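Local coordinates for conserved Protein MTH1675 (Methanothermobacter thermautotrophicus, PDB 1T57), which is of unknown function but binds flavin mononucleotide and magnesium ions, and belongs to the family of the pyruvate kinase alpha/beta domain, at residues E41-R46 and D179-L184; E63-L68 and D99-R104; E151-A156 and F193-H198. All blocks are in the same frame, centred on the assembly; numbering follows the deposited sequence.

Contact 1. Residues E41-R46 and D179-L184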
loop_
_atom_site.group_PDB
_atom_site.type_symbol
_atom_site.label_atom_id
_atom_site.label_comp_id
_atom_site.label_asym_id
_atom_site.label_seq_id
_atom_site.Cartn_x
_atom_site.Cartn_y
_atom_site.Cartn_z
ATOM N N GLU A 41 -27.475 -23.535 19.788
ATOM C CA GLU A 41 -28.642 -23.358 20.650
ATOM C C GLU A 41 -28.892 -21.880 20.893
ATOM O O GLU A 41 -30.027 -21.389 20.799
ATOM C CB GLU A 41 -28.453 -24.052 22.004
ATOM C CG GLU A 41 -28.026 -25.496 21.918
ATOM C CD GLU A 41 -28.332 -26.265 23.185
ATOM O OE1 GLU A 41 -28.146 -25.696 24.288
ATOM O OE2 GLU A 41 -28.754 -27.438 23.066
ATOM N N LEU A 42 -27.817 -21.168 21.201
ATOM C CA LEU A 42 -27.938 -19.765 21.468
ATOM C C LEU A 42 -28.486 -19.004 20.282
ATOM O O LEU A 42 -29.313 -18.112 20.471
ATOM C CB LEU A 42 -26.607 -19.216 21.932
ATOM C CG LEU A 42 -26.250 -19.725 23.334
ATOM C CD1 LEU A 42 -24.908 -19.174 23.747
ATOM C CD2 LEU A 42 -27.303 -19.299 24.326
ATOM N N VAL A 43 -28.082 -19.357 19.057
ATOM C CA VAL A 43 -28.616 -18.629 17.902
ATOM C C VAL A 43 -30.112 -18.849 17.786
ATOM O O VAL A 43 -30.855 -17.910 17.475
ATOM C CB VAL A 43 -27.985 -19.024 16.511
ATOM C CG1 VAL A 43 -26.482 -19.082 16.602
ATOM C CG2 VAL A 43 -28.583 -20.319 15.996
ATOM N N GLY A 44 -30.542 -20.092 18.024
ATOM C CA GLY A 44 -31.951 -20.424 17.937
ATOM C C GLY A 44 -32.738 -19.434 18.762
ATOM O O GLY A 44 -33.595 -18.723 18.240
ATOM N N GLU A 45 -32.398 -19.363 20.049
ATOM C CA GLU A 45 -33.072 -18.479 20.991
ATOM C C GLU A 45 -33.070 -17.033 20.533
ATOM O O GLU A 45 -34.122 -16.397 20.469
ATOM C CB GLU A 45 -32.410 -18.600 22.370
ATOM C CG GLU A 45 -33.290 -18.226 23.553
ATOM C CD GLU A 45 -32.574 -18.402 24.884
ATOM O OE1 GLU A 45 -33.254 -18.692 25.893
ATOM O OE2 GLU A 45 -31.333 -18.251 24.918
ATOM N N ARG A 46 -31.895 -16.506 20.208
ATOM C CA ARG A 46 -31.793 -15.118 19.791
ATOM C C ARG A 46 -32.565 -14.867 18.516
ATOM O O ARG A 46 -33.098 -13.777 18.319
ATOM C CB ARG A 46 -30.331 -14.705 19.605
ATOM C CG ARG A 46 -30.170 -13.302 19.102
ATOM C CD ARG A 46 -30.566 -12.273 20.138
ATOM N NE ARG A 46 -29.436 -11.897 20.969
ATOM C CZ ARG A 46 -29.113 -12.488 22.112
ATOM N NH1 ARG A 46 -29.840 -13.492 22.578
ATOM N NH2 ARG A 46 -28.064 -12.062 22.802
ATOM N N ASP A 179 -17.867 -21.411 17.176
ATOM C CA ASP A 179 -17.676 -20.826 18.503
ATOM C C ASP A 179 -17.981 -19.317 18.526
ATOM O O ASP A 179 -17.840 -18.651 19.550
ATOM C CB ASP A 179 -16.255 -21.113 19.019
ATOM C CG ASP A 179 -15.173 -20.561 18.119
ATOM O OD1 ASP A 179 -13.992 -20.920 18.319
ATOM O OD2 ASP A 179 -15.492 -19.770 17.212
ATOM N N THR A 180 -18.420 -18.784 17.390
ATOM C CA THR A 180 -18.760 -17.374 17.309
ATOM C C THR A 180 -20.005 -17.149 16.490
ATOM O O THR A 180 -20.153 -17.693 15.401
ATOM C CB THR A 180 -17.668 -16.550 16.654
ATOM O OG1 THR A 180 -16.431 -16.757 17.333
ATOM C CG2 THR A 180 -18.043 -15.087 16.717
ATOM N N ALA A 181 -20.918 -16.341 17.000
ATOM C CA ALA A 181 -22.142 -16.063 16.255
ATOM C C ALA A 181 -22.420 -14.611 16.486
ATOM O O ALA A 181 -22.350 -14.143 17.616
ATOM C CB ALA A 181 -23.297 -16.912 16.759
ATOM N N LEU A 182 -22.736 -13.901 15.416
ATOM C CA LEU A 182 -22.992 -12.476 15.507
ATOM C C LEU A 182 -24.339 -12.094 14.906
ATOM O O LEU A 182 -24.893 -12.841 14.110
ATOM C CB LEU A 182 -21.860 -11.714 14.797
ATOM C CG LEU A 182 -20.707 -11.080 15.599
ATOM C CD1 LEU A 182 -20.082 -12.021 16.587
ATOM C CD2 LEU A 182 -19.661 -10.636 14.609
ATOM N N VAL A 183 -24.866 -10.946 15.328
ATOM C CA VAL A 183 -26.109 -10.414 14.792
ATOM C C VAL A 183 -25.666 -9.173 14.038
ATOM O O VAL A 183 -25.142 -8.214 14.609
ATOM C CB VAL A 183 -27.081 -10.041 15.890
ATOM C CG1 VAL A 183 -28.177 -9.156 15.340
ATOM C CG2 VAL A 183 -27.678 -11.310 16.462
ATOM N N LEU A 184 -25.851 -9.189 12.734
ATOM C CA LEU A 184 -25.379 -8.068 11.951
ATOM C C LEU A 184 -26.192 -7.833 10.708
ATOM O O LEU A 184 -27.101 -8.603 10.363
ATOM C CB LEU A 184 -23.921 -8.324 11.564
ATOM C CG LEU A 184 -23.672 -9.678 10.870
ATOM C CD1 LEU A 184 -24.357 -9.723 9.476
ATOM C CD2 LEU A 184 -22.166 -9.932 10.743
#
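Val43 and Ala181 meet methyl to methyl, and one helical turn further on Arg46 lies across Val183: two apolar touches join a helix to the face of a strand without a single hydrogen bond between them. The first is the closer. Val43 leaves helix 36-50 obliquely to the strand rather than pointing at it, but with chi1 at -47° its CG1 branch is turned to lie 3.9 Å from the CB of Ala181, which does face the helix. The small alanine side chain is consistent with the close backbone approach, 7.2 Å between the CA atoms of Val43 and Ala181. At the second touch the spacing widens, with 8.9 Å between the CA atoms of Arg46 and Val183. Here the two side chains run at about a right angle, and the aliphatic start of the arginine does the work: its CG lies 4.1 Å from CG2 of Val183. Bends at chi2 and chi3 then carry the guanidinium away from the valine, to a salt bridge with Glu199 and a hydrogen bond to the carbonyl oxygen of Lys24.

Alternation along the strand explains why Ala181 and Val183 are the ones used. Leu182 and Leu184 point to the other side of the sheet and pack on helix 144-158, so that strand 180-185 is sandwiched between helices in the layered manner of an alpha/beta domain. At its start, Asp179 and Thr180 both pair with Gly172 in a classic beta bulge.

Chemically, the contact shows how one long side chain can serve two environments. The methylenes of Arg46 extend the buried apolar layer begun by Val43, while its charge, which would probably be costly there, is met by an acidic partner and a backbone carbonyl beyond it.

Contact 2. Residues E63-L68 and D99-R104. With FMN (flavin mononucleotide), chain E.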
loop_
_atom_site.group_PDB
_atom_site.type_symbol
_atom_site.label_atom_id
_atom_site.label_comp_id
_atom_site.label_asym_id
_atom_site.label_seq_id
_atom_site.Cartn_x
_atom_site.Cartn_y
_atom_site.Cartn_z
ATOM N N GLU A 63 -20.933 -30.249 7.970
ATOM C CA GLU A 63 -21.490 -30.778 9.203
ATOM C C GLU A 63 -22.245 -29.671 9.935
ATOM O O GLU A 63 -23.468 -29.744 10.052
ATOM C CB GLU A 63 -20.382 -31.392 10.071
ATOM C CG GLU A 63 -20.873 -32.302 11.191
ATOM C CD GLU A 63 -19.912 -33.459 11.485
ATOM O OE1 GLU A 63 -18.690 -33.225 11.628
ATOM O OE2 GLU A 63 -20.382 -34.617 11.573
ATOM N N THR A 64 -21.525 -28.633 10.371
ATOM C CA THR A 64 -22.120 -27.505 11.097
ATOM C C THR A 64 -23.393 -26.979 10.451
ATOM O O THR A 64 -24.353 -26.661 11.129
ATOM C CB THR A 64 -21.165 -26.331 11.199
ATOM O OG1 THR A 64 -19.824 -26.815 11.331
ATOM C CG2 THR A 64 -21.529 -25.489 12.404
ATOM N N ALA A 65 -23.383 -26.875 9.128
ATOM C CA ALA A 65 -24.551 -26.421 8.390
ATOM C C ALA A 65 -25.704 -27.378 8.700
ATOM O O ALA A 65 -26.807 -26.933 9.052
ATOM C CB ALA A 65 -24.252 -26.425 6.897
ATOM N N LEU A 66 -25.437 -28.686 8.582
ATOM C CA LEU A 66 -26.443 -29.723 8.842
ATOM C C LEU A 66 -27.128 -29.530 10.178
ATOM O O LEU A 66 -28.347 -29.379 10.240
ATOM C CB LEU A 66 -25.815 -31.110 8.813
ATOM C CG LEU A 66 -25.461 -31.672 7.439
ATOM C CD1 LEU A 66 -24.721 -32.991 7.616
ATOM C CD2 LEU A 66 -26.728 -31.842 6.616
ATOM N N ARG A 67 -26.340 -29.508 11.247
ATOM C CA ARG A 67 -26.884 -29.316 12.581
ATOM C C ARG A 67 -27.800 -28.100 12.651
ATOM O O ARG A 67 -28.985 -28.213 12.979
ATOM C CB ARG A 67 -25.742 -29.171 13.585
ATOM C CG ARG A 67 -24.811 -30.355 13.584
ATOM C CD ARG A 67 -25.626 -31.648 13.573
ATOM N NE ARG A 67 -24.958 -32.689 12.798
ATOM C CZ ARG A 67 -25.551 -33.399 11.843
ATOM N NH1 ARG A 67 -26.830 -33.185 11.548
ATOM N NH2 ARG A 67 -24.860 -34.312 11.173
ATOM N N LEU A 68 -27.246 -26.941 12.318
ATOM C CA LEU A 68 -28.001 -25.702 12.364
ATOM C C LEU A 68 -29.372 -25.777 11.702
ATOM O O LEU A 68 -30.355 -25.295 12.259
ATOM C CB LEU A 68 -27.198 -24.571 11.720
ATOM C CG LEU A 68 -27.993 -23.269 11.675
ATOM C CD1 LEU A 68 -28.097 -22.712 13.064
ATOM C CD2 LEU A 68 -27.329 -22.281 10.757
ATOM N N ASP A 99 -25.087 -32.270 -1.641
ATOM C CA ASP A 99 -26.357 -32.862 -1.988
ATOM C C ASP A 99 -27.242 -32.934 -0.746
ATOM O O ASP A 99 -28.345 -32.393 -0.751
ATOM C CB ASP A 99 -26.141 -34.259 -2.586
ATOM C CG ASP A 99 -25.592 -34.214 -4.010
ATOM O OD1 ASP A 99 -24.541 -33.579 -4.233
ATOM O OD2 ASP A 99 -26.207 -34.825 -4.912
ATOM N N ALA A 100 -26.751 -33.570 0.321
ATOM C CA ALA A 100 -27.522 -33.685 1.568
ATOM C C ALA A 100 -28.133 -32.357 1.999
ATOM O O ALA A 100 -29.335 -32.284 2.270
ATOM C CB ALA A 100 -26.650 -34.255 2.699
ATOM N N LEU A 101 -27.303 -31.312 2.053
ATOM C CA LEU A 101 -27.729 -29.965 2.455
ATOM C C LEU A 101 -28.788 -29.371 1.533
ATOM O O LEU A 101 -29.839 -28.916 1.994
ATOM C CB LEU A 101 -26.523 -29.021 2.498
ATOM C CG LEU A 101 -25.737 -28.851 3.803
ATOM C CD1 LEU A 101 -25.244 -30.180 4.330
ATOM C CD2 LEU A 101 -24.559 -27.954 3.518
ATOM N N LEU A 102 -28.495 -29.358 0.235
ATOM C CA LEU A 102 -29.420 -28.825 -0.760
ATOM C C LEU A 102 -30.749 -29.542 -0.722
ATOM O O LEU A 102 -31.774 -28.974 -1.093
ATOM C CB LEU A 102 -28.840 -28.952 -2.164
ATOM C CG LEU A 102 -27.825 -27.876 -2.531
ATOM C CD1 LEU A 102 -27.279 -28.110 -3.931
ATOM C CD2 LEU A 102 -28.518 -26.529 -2.443
ATOM N N GLU A 103 -30.706 -30.799 -0.290
ATOM C CA GLU A 103 -31.883 -31.648 -0.163
ATOM C C GLU A 103 -32.749 -31.077 0.968
ATOM O O GLU A 103 -33.982 -31.140 0.926
ATOM C CB GLU A 103 -31.439 -33.075 0.175
ATOM C CG GLU A 103 -32.252 -34.173 -0.485
ATOM C CD GLU A 103 -33.355 -34.701 0.400
ATOM O OE1 GLU A 103 -33.037 -35.094 1.543
ATOM O OE2 GLU A 103 -34.526 -34.733 -0.044
ATOM N N ARG A 104 -32.081 -30.502 1.967
ATOM C CA ARG A 104 -32.740 -29.896 3.121
ATOM C C ARG A 104 -33.193 -28.455 2.828
ATOM O O ARG A 104 -33.932 -27.851 3.611
ATOM C CB ARG A 104 -31.784 -29.887 4.320
ATOM C CG ARG A 104 -30.919 -31.134 4.471
ATOM C CD ARG A 104 -31.552 -32.218 5.332
ATOM N NE ARG A 104 -30.539 -32.842 6.185
ATOM C CZ ARG A 104 -30.701 -33.973 6.866
ATOM N NH1 ARG A 104 -31.846 -34.643 6.803
ATOM N NH2 ARG A 104 -29.717 -34.428 7.636
HETATM N N1 FMN E . -11.739 -20.955 10.498
HETATM C C2 FMN E . -10.740 -20.270 11.179
HETATM O O2 FMN E . -10.408 -20.615 12.297
HETATM N N3 FMN E . -10.190 -19.101 10.727
HETATM C C4 FMN E . -10.474 -18.659 9.460
HETATM O O4 FMN E . -10.065 -17.544 9.110
HETATM C C4A FMN E . -11.495 -19.308 8.763
HETATM N N5 FMN E . -11.853 -18.866 7.510
HETATM C C5A FMN E . -13.029 -19.327 6.968
HETATM C C6 FMN E . -13.381 -18.855 5.715
HETATM C C7 FMN E . -14.467 -19.360 5.055
HETATM C C7M FMN E . -14.717 -18.833 3.680
HETATM C C8 FMN E . -14.914 -20.629 5.402
HETATM C C8M FMN E . -16.033 -21.298 4.622
HETATM C C9 FMN E . -14.548 -21.141 6.646
HETATM C C9A FMN E . -13.676 -20.451 7.493
HETATM N N10 FMN E . -13.134 -21.080 8.624
HETATM C C10 FMN E . -12.165 -20.409 9.328
HETATM C "C1'" FMN E . -13.742 -22.320 9.240
HETATM C "C2'" FMN E . -15.027 -21.951 9.927
HETATM O "O2'" FMN E . -14.760 -20.866 10.823
HETATM C "C3'" FMN E . -15.559 -23.107 10.744
HETATM O "O3'" FMN E . -14.599 -23.555 11.653
HETATM C "C4'" FMN E . -16.355 -24.242 10.078
HETATM O "O4'" FMN E . -16.887 -24.955 11.170
HETATM C "C5'" FMN E . -15.756 -25.412 9.328
HETATM O "O5'" FMN E . -16.877 -26.249 9.156
HETATM P P FMN E . -17.044 -27.809 9.511
HETATM O O1P FMN E . -18.275 -28.268 8.809
HETATM O O2P FMN E . -17.179 -28.076 11.024
HETATM O O3P FMN E . -15.805 -28.515 8.943
#
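A chi1 of -75° sets CG of Leu66 opposite its own carbonyl carbon; chi2 then extends CD1, and the other branch, CD2, turns to helix 95-104. Leu101, its chi1 of -91° unusual and perhaps imprecisely modelled, turns one methyl to each of two neighbouring residues: CD2 lies 3.7 Å from CB of Ala65, and CD1 is directed at the end of Leu66. The two leucines cross at about a right angle, but the modelled separation of their ends is doubtfully short. Further along, CD2 of Leu66 reaches the in-plane edge of the Arg104 guanidinium, 4.0 Å from NE. The helix segments run nearly parallel, at 24°, with their axes 10.2 Å apart.

Helix 63-69 begins at the FMN phosphate. Thr64 OG1 stands 2.9 Å from O2P and makes a weak hydrogen bond to O4', while Ser59, itself bonded to FMN, accepts the amide of Ala65.

Polarity thus divides around this helix: its first turn, whose dipole probably helps stabilise the phosphate, meets the ligand, and aliphatic groups hold it to its neighbour. Towards the surface, the like charges of Arg67 and Arg104 are probably offset in part by Glu70, with which each makes a long, weak ion pair.

Contact 3. Residues E151-A156 and F193-H198. With FMN (flavin mononucleotide), chain E.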
loop_
_atom_site.group_PDB
_atom_site.type_symbol
_atom_site.label_atom_id
_atom_site.label_comp_id
_atom_site.label_asym_id
_atom_site.label_seq_id
_atom_site.Cartn_x
_atom_site.Cartn_y
_atom_site.Cartn_z
ATOM N N GLU A 151 -16.818 -11.851 7.184
ATOM C CA GLU A 151 -16.351 -12.346 5.895
ATOM C C GLU A 151 -17.414 -13.122 5.122
ATOM O O GLU A 151 -17.669 -12.863 3.945
ATOM C CB GLU A 151 -15.120 -13.230 6.082
ATOM C CG GLU A 151 -14.510 -13.654 4.747
ATOM C CD GLU A 151 -13.174 -14.374 4.869
ATOM O OE1 GLU A 151 -12.269 -14.069 4.058
ATOM O OE2 GLU A 151 -13.017 -15.250 5.747
ATOM N N ILE A 152 -18.018 -14.108 5.769
ATOM C CA ILE A 152 -19.035 -14.868 5.066
ATOM C C ILE A 152 -20.263 -13.963 4.853
ATOM O O ILE A 152 -21.038 -14.163 3.914
ATOM C CB ILE A 152 -19.409 -16.209 5.829
ATOM C CG1 ILE A 152 -19.729 -15.959 7.303
ATOM C CG2 ILE A 152 -18.235 -17.177 5.837
ATOM C CD1 ILE A 152 -20.402 -17.140 7.996
ATOM N N ALA A 153 -20.429 -12.944 5.690
ATOM C CA ALA A 153 -21.588 -12.066 5.510
ATOM C C ALA A 153 -21.446 -11.334 4.180
ATOM O O ALA A 153 -22.387 -11.262 3.410
ATOM C CB ALA A 153 -21.733 -11.055 6.707
ATOM N N ILE A 154 -20.244 -10.831 3.917
ATOM C CA ILE A 154 -19.920 -10.135 2.679
ATOM C C ILE A 154 -20.076 -11.075 1.470
ATOM O O ILE A 154 -20.734 -10.754 0.495
ATOM C CB ILE A 154 -18.462 -9.581 2.741
ATOM C CG1 ILE A 154 -18.377 -8.411 3.715
ATOM C CG2 ILE A 154 -18.023 -9.148 1.402
ATOM C CD1 ILE A 154 -16.968 -8.076 4.175
HETATM N N MSE A 155 -19.469 -12.238 1.539
HETATM C CA MSE A 155 -19.582 -13.182 0.436
HETATM C C MSE A 155 -21.047 -13.512 0.082
HETATM O O MSE A 155 -21.436 -13.508 -1.077
HETATM C CB MSE A 155 -18.845 -14.467 0.799
HETATM C CG MSE A 155 -17.416 -14.234 1.272
HETATM SE SE MSE A 155 -16.514 -15.894 1.833
HETATM C CE MSE A 155 -16.441 -15.666 3.701
ATOM N N ALA A 156 -21.846 -13.807 1.095
ATOM C CA ALA A 156 -23.241 -14.172 0.874
ATOM C C ALA A 156 -24.028 -13.034 0.253
ATOM O O ALA A 156 -24.896 -13.273 -0.581
ATOM C CB ALA A 156 -23.886 -14.617 2.187
ATOM N N PHE A 193 -17.649 -1.029 4.392
ATOM C CA PHE A 193 -17.701 -0.291 5.627
ATOM C C PHE A 193 -19.080 0.147 6.009
ATOM O O PHE A 193 -19.241 0.945 6.908
ATOM C CB PHE A 193 -16.695 0.856 5.592
ATOM C CG PHE A 193 -15.277 0.366 5.625
ATOM C CD1 PHE A 193 -14.816 -0.390 6.707
ATOM C CD2 PHE A 193 -14.417 0.592 4.560
ATOM C CE1 PHE A 193 -13.522 -0.909 6.709
ATOM C CE2 PHE A 193 -13.118 0.075 4.556
ATOM C CZ PHE A 193 -12.676 -0.676 5.635
ATOM N N ASP A 194 -20.072 -0.426 5.336
ATOM C CA ASP A 194 -21.473 -0.194 5.649
ATOM C C ASP A 194 -21.987 -1.434 6.423
ATOM O O ASP A 194 -23.184 -1.562 6.718
ATOM C CB ASP A 194 -22.305 -0.037 4.379
ATOM C CG ASP A 194 -22.223 1.349 3.779
ATOM O OD1 ASP A 194 -21.292 2.117 4.135
ATOM O OD2 ASP A 194 -23.108 1.660 2.940
ATOM N N LEU A 195 -21.081 -2.350 6.747
ATOM C CA LEU A 195 -21.459 -3.559 7.470
ATOM C C LEU A 195 -21.593 -3.202 8.933
ATOM O O LEU A 195 -20.724 -2.556 9.495
ATOM C CB LEU A 195 -20.404 -4.638 7.280
ATOM C CG LEU A 195 -20.878 -6.002 7.759
ATOM C CD1 LEU A 195 -20.201 -7.090 6.919
ATOM C CD2 LEU A 195 -20.593 -6.149 9.262
ATOM N N ARG A 196 -22.688 -3.616 9.553
ATOM C CA ARG A 196 -22.907 -3.249 10.943
ATOM C C ARG A 196 -22.993 -4.457 11.850
ATOM O O ARG A 196 -23.733 -5.411 11.564
ATOM C CB ARG A 196 -24.195 -2.394 11.100
ATOM C CG ARG A 196 -24.235 -1.078 10.300
ATOM C CD ARG A 196 -23.023 -0.166 10.676
ATOM N NE ARG A 196 -22.915 0.074 12.124
ATOM C CZ ARG A 196 -21.828 0.578 12.727
ATOM N NH1 ARG A 196 -20.752 0.900 12.018
ATOM N NH2 ARG A 196 -21.797 0.743 14.042
ATOM N N ILE A 197 -22.229 -4.409 12.944
ATOM C CA ILE A 197 -22.246 -5.483 13.902
ATOM C C ILE A 197 -23.130 -5.026 15.057
ATOM O O ILE A 197 -22.822 -4.063 15.754
ATOM C CB ILE A 197 -20.816 -5.827 14.358
ATOM C CG1 ILE A 197 -20.057 -6.419 13.162
ATOM C CG2 ILE A 197 -20.856 -6.813 15.531
ATOM C CD1 ILE A 197 -18.668 -6.898 13.472
ATOM N N HIS A 198 -24.227 -5.743 15.247
ATOM C CA HIS A 198 -25.208 -5.415 16.283
ATOM C C HIS A 198 -25.083 -6.119 17.657
ATOM O O HIS A 198 -24.944 -5.455 18.689
ATOM C CB HIS A 198 -26.609 -5.629 15.692
ATOM C CG HIS A 198 -26.864 -4.835 14.441
ATOM N ND1 HIS A 198 -27.516 -5.361 13.346
ATOM C CD2 HIS A 198 -26.598 -3.540 14.133
ATOM C CE1 HIS A 198 -27.648 -4.427 12.418
ATOM N NE2 HIS A 198 -27.099 -3.315 12.870
HETATM N N1 FMN E . -11.739 -20.955 10.498
HETATM C C2 FMN E . -10.740 -20.270 11.179
HETATM O O2 FMN E . -10.408 -20.615 12.297
HETATM N N3 FMN E . -10.190 -19.101 10.727
HETATM C C4 FMN E . -10.474 -18.659 9.460
HETATM O O4 FMN E . -10.065 -17.544 9.110
HETATM C C4A FMN E . -11.495 -19.308 8.763
HETATM N N5 FMN E . -11.853 -18.866 7.510
HETATM C C5A FMN E . -13.029 -19.327 6.968
HETATM C C6 FMN E . -13.381 -18.855 5.715
HETATM C C7 FMN E . -14.467 -19.360 5.055
HETATM C C7M FMN E . -14.717 -18.833 3.680
HETATM C C8 FMN E . -14.914 -20.629 5.402
HETATM C C8M FMN E . -16.033 -21.298 4.622
HETATM C C9 FMN E . -14.548 -21.141 6.646
HETATM C C9A FMN E . -13.676 -20.451 7.493
HETATM N N10 FMN E . -13.134 -21.080 8.624
HETATM C C10 FMN E . -12.165 -20.409 9.328
HETATM C "C1'" FMN E . -13.742 -22.320 9.240
HETATM C "C2'" FMN E . -15.027 -21.951 9.927
HETATM O "O2'" FMN E . -14.760 -20.866 10.823
HETATM C "C3'" FMN E . -15.559 -23.107 10.744
HETATM O "O3'" FMN E . -14.599 -23.555 11.653
HETATM C "C4'" FMN E . -16.355 -24.242 10.078
HETATM O "O4'" FMN E . -16.887 -24.955 11.170
HETATM C "C5'" FMN E . -15.756 -25.412 9.328
HETATM O "O5'" FMN E . -16.877 -26.249 9.156
HETATM P P FMN E . -17.044 -27.809 9.511
HETATM O O1P FMN E . -18.275 -28.268 8.809
HETATM O O2P FMN E . -17.179 -28.076 11.024
HETATM O O3P FMN E . -15.805 -28.515 8.943
#
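Leu195 meets Ala153 and Ile154 with no flat group between them. On the 193-198 side, the backbone O of Arg196 lies over the centre of one face of the His198 ring, 4.0 Å above its plane. Across the helix, at the flavin, the selenium of Met155, a selenomethionine in this crystal, lies beyond the rim of the dimethylbenzene ring, a little out of its plane, 3.9 Å from C7M. The Glu151 carboxylate approaches the ring's edge from that side, with OE2 3.6 Å from C6 and tilted out of the flavin plane. The carboxylate is gripped at both oxygens: OE2 forms a salt bridge with Lys147, and OE1 accepts the amide of Leu115.

Leu195 points at the helix, and its CD1 branch settles beside two consecutive residues, 3.9 Å from CG1 of Ile154 and 4.3 Å from CB of Ala153. With chi1 at -71°, Ile154 brings CG1 round to meet the leucine, the two side chains crossing at about a right angle.

Leu195 also touches Val150, one turn back on helix 144-158, while Ala153 continues onto Leu184 of strand 180-185. Just beyond the leucine, strand 196-204 joins the sheet beside strand 180-185, and Arg196 donates hydrogen bonds to the backbone carbonyl oxygens of Pro206 and Arg140 of a second subunit. Helix 144-158 thus lies between the flavin pocket and a chain segment at the subunit interface.

Contacts 1 and 3 are buried, whereas contact 2 reaches the surface: Arg46 in contact 1 is buried and paired with Glu199, while Arg104 in contact 2 is exposed and makes a long, weak ion pair. All three rest mainly on aliphatic groups, with no hydrogen bond between their segments, so their differences lie in what surrounds them. Contacts 1 and 3 share one sheet: strands 180-185 and 196-204 are neighbours, and Val183 O probably accepts a hydrogen bond from His198 N. Contact 2 instead pairs two helices, touching contact 1 where CG2 of Val43 meets CD1 of Leu68 at 3.8 Å. Contacts 2 and 3, about 23 Å apart between centres, reach FMN at its phosphate and ring system respectively.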